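Local atomic coordinates of nucleoside-diphosphate-sugar epimerase (Pseudomonas aeruginosa, PDB entry 2X4G), a protein that probably binds a nicotinamide dinucleotide in a Rossmann-type domain and probably acts on nucleotide-linked sugars. Residues A[190-195]-A[332-337]. Numbering follows the deposited sequence.
Sequences IGPTTG and DWFRDN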
loop_
_atom_site.group_PDB
_atom_site.type_symbol
_atom_site.label_atom_id
_atom_site.label_comp_id
_atom_site.label_asym_id
_atom_site.label_seq_id
_atom_site.Cartn_x
_atom_site.Cartn_y
_atom_site.Cartn_z
ATOM N N ILE A 190 14.386 13.243 14.541
ATOM C CA ILE A 190 14.279 12.062 15.388
ATOM C C ILE A 190 13.786 10.813 14.690
ATOM O O ILE A 190 14.396 9.753 14.822
ATOM C CB ILE A 190 13.404 12.255 16.592
ATOM C CG1 ILE A 190 13.882 13.414 17.421
ATOM C CG2 ILE A 190 13.486 11.014 17.505
ATOM C CD1 ILE A 190 13.710 13.091 18.909
ATOM N N GLY A 191 12.687 10.892 13.974
ATOM C CA GLY A 191 12.158 9.671 13.341
ATOM C C GLY A 191 13.210 8.661 12.851
ATOM O O GLY A 191 13.316 7.559 13.394
ATOM N N PRO A 192 13.999 9.024 11.826
ATOM C CA PRO A 192 13.988 10.307 11.172
ATOM C C PRO A 192 12.757 10.441 10.315
ATOM O O PRO A 192 11.956 9.532 10.240
ATOM C CB PRO A 192 15.245 10.275 10.302
ATOM C CG PRO A 192 15.654 8.869 10.215
ATOM C CD PRO A 192 14.740 8.038 11.030
ATOM N N THR A 193 12.605 11.594 9.700
ATOM C CA THR A 193 11.484 11.875 8.846
ATOM C C THR A 193 12.122 12.087 7.485
ATOM O O THR A 193 12.502 11.116 6.816
ATOM C CB THR A 193 10.708 13.111 9.375
ATOM O OG1 THR A 193 11.594 14.233 9.490
ATOM C CG2 THR A 193 10.143 12.840 10.754
ATOM N N THR A 194 12.308 13.352 7.115
ATOM C CA THR A 194 12.893 13.723 5.824
ATOM C C THR A 194 14.265 13.084 5.629
ATOM O O THR A 194 14.589 12.633 4.541
ATOM C CB THR A 194 13.043 15.218 5.727
ATOM O OG1 THR A 194 13.699 15.678 6.910
ATOM C CG2 THR A 194 11.682 15.881 5.613
ATOM N N GLY A 195 15.047 13.001 6.698
ATOM C CA GLY A 195 16.353 12.369 6.630
ATOM C C GLY A 195 16.389 10.849 6.556
ATOM O O GLY A 195 17.454 10.261 6.793
ATOM N N ASP A 332 26.283 13.161 10.959
ATOM C CA ASP A 332 26.896 13.011 12.282
ATOM C C ASP A 332 25.882 12.822 13.410
ATOM O O ASP A 332 26.086 12.002 14.321
ATOM C CB ASP A 332 27.779 14.220 12.605
ATOM C CG ASP A 332 29.066 14.228 11.804
ATOM O OD1 ASP A 332 29.468 13.161 11.274
ATOM O OD2 ASP A 332 29.676 15.311 11.701
ATOM N N TRP A 333 24.800 13.589 13.359
ATOM C CA TRP A 333 23.739 13.428 14.318
ATOM C C TRP A 333 23.212 11.986 14.272
ATOM O O TRP A 333 23.075 11.332 15.313
ATOM C CB TRP A 333 22.625 14.454 14.084
ATOM C CG TRP A 333 21.737 14.522 15.243
ATOM C CD1 TRP A 333 21.914 15.255 16.382
ATOM C CD2 TRP A 333 20.535 13.797 15.420
ATOM N NE1 TRP A 333 20.871 15.042 17.264
ATOM C CE2 TRP A 333 20.012 14.144 16.697
ATOM C CE3 TRP A 333 19.839 12.886 14.633
ATOM C CZ2 TRP A 333 18.825 13.599 17.197
ATOM C CZ3 TRP A 333 18.649 12.335 15.141
ATOM C CH2 TRP A 333 18.162 12.697 16.410
ATOM N N PHE A 334 22.944 11.472 13.073
ATOM C CA PHE A 334 22.400 10.124 12.956
ATOM C C PHE A 334 23.354 9.093 13.525
ATOM O O PHE A 334 22.931 8.146 14.172
ATOM C CB PHE A 334 22.070 9.779 11.500
ATOM C CG PHE A 334 20.864 10.493 10.964
ATOM C CD1 PHE A 334 19.711 10.635 11.737
ATOM C CD2 PHE A 334 20.869 11.007 9.697
ATOM C CE1 PHE A 334 18.609 11.282 11.259
ATOM C CE2 PHE A 334 19.751 11.665 9.208
ATOM C CZ PHE A 334 18.618 11.802 9.995
ATOM N N ARG A 335 24.642 9.294 13.283
ATOM C CA ARG A 335 25.656 8.378 13.730
ATOM C C ARG A 335 25.797 8.377 15.259
ATOM O O ARG A 335 25.840 7.312 15.863
ATOM C CB ARG A 335 26.990 8.714 13.057
ATOM C CG ARG A 335 28.004 7.571 13.128
ATOM C CD ARG A 335 29.301 7.916 12.406
ATOM N NE ARG A 335 29.255 7.610 10.969
ATOM C CZ ARG A 335 29.528 8.473 9.984
ATOM N NH1 ARG A 335 29.878 9.736 10.244
ATOM N NH2 ARG A 335 29.459 8.066 8.722
ATOM N N ASP A 336 25.853 9.547 15.893
ATOM C CA ASP A 336 26.021 9.609 17.353
ATOM C C ASP A 336 24.864 8.943 18.087
ATOM O O ASP A 336 25.027 8.428 19.204
ATOM C CB ASP A 336 26.147 11.052 17.840
ATOM C CG ASP A 336 27.360 11.748 17.263
ATOM O OD1 ASP A 336 27.270 12.959 16.930
ATOM O OD2 ASP A 336 28.407 11.066 17.105
ATOM N N ASN A 337 23.693 8.968 17.454
ATOM C CA ASN A 337 22.504 8.372 18.030
ATOM C C ASN A 337 22.201 6.991 17.473
ATOM O O ASN A 337 21.170 6.424 17.764
ATOM C CB ASN A 337 21.339 9.334 17.879
ATOM C CG ASN A 337 21.604 10.659 18.582
ATOM O OD1 ASN A 337 21.840 11.682 17.948
ATOM N ND2 ASN A 337 21.604 10.629 19.905
#
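Two neighbouring aromatic side chains, Trp333 and Phe334, reach from the last turn of helix 323-336 to the loop 190-195, and the contact they make is mostly apolar. Phe334 carries the larger share. Its CG stands anti to the carbonyl carbon (chi1 -72°), which brings the far rim of the ring up against Pro192 and Gly195. Pro192 CB rests 3.6 Å from Phe334 CE1 and nearly as close to CZ, with CG beside it and slightly farther from the ring, the two rings meeting at a slant. A cis peptide bond precedes Pro192. On Trp333, CG is anti to the backbone N (chi1 -165°), and the six-membered end of the indole meets Ile190 at its backbone: CH2 lies 4.1 Å from Ile190 CA, whereas Ile190 CG1 is a looser neighbour.

One polar atom joins this surface, Gly195 O, which lies 3.6 Å from Phe334 CE2, obliquely to the ring.

Asp189 accepts hydrogen bonds from Thr193 OG1 and Gly195 N, while Thr194 OG1 bonds to Val184 O, tying the loop to strand 176-185. Gly195 is the N-cap of helix 196-202, whose Thr199 touches both Pro192 and Phe334 and whose Ile198 also touches Phe334. The contact thus packs the end of the C-terminal helix 323-336 against the connection between strand 176-185 and helix 196-202.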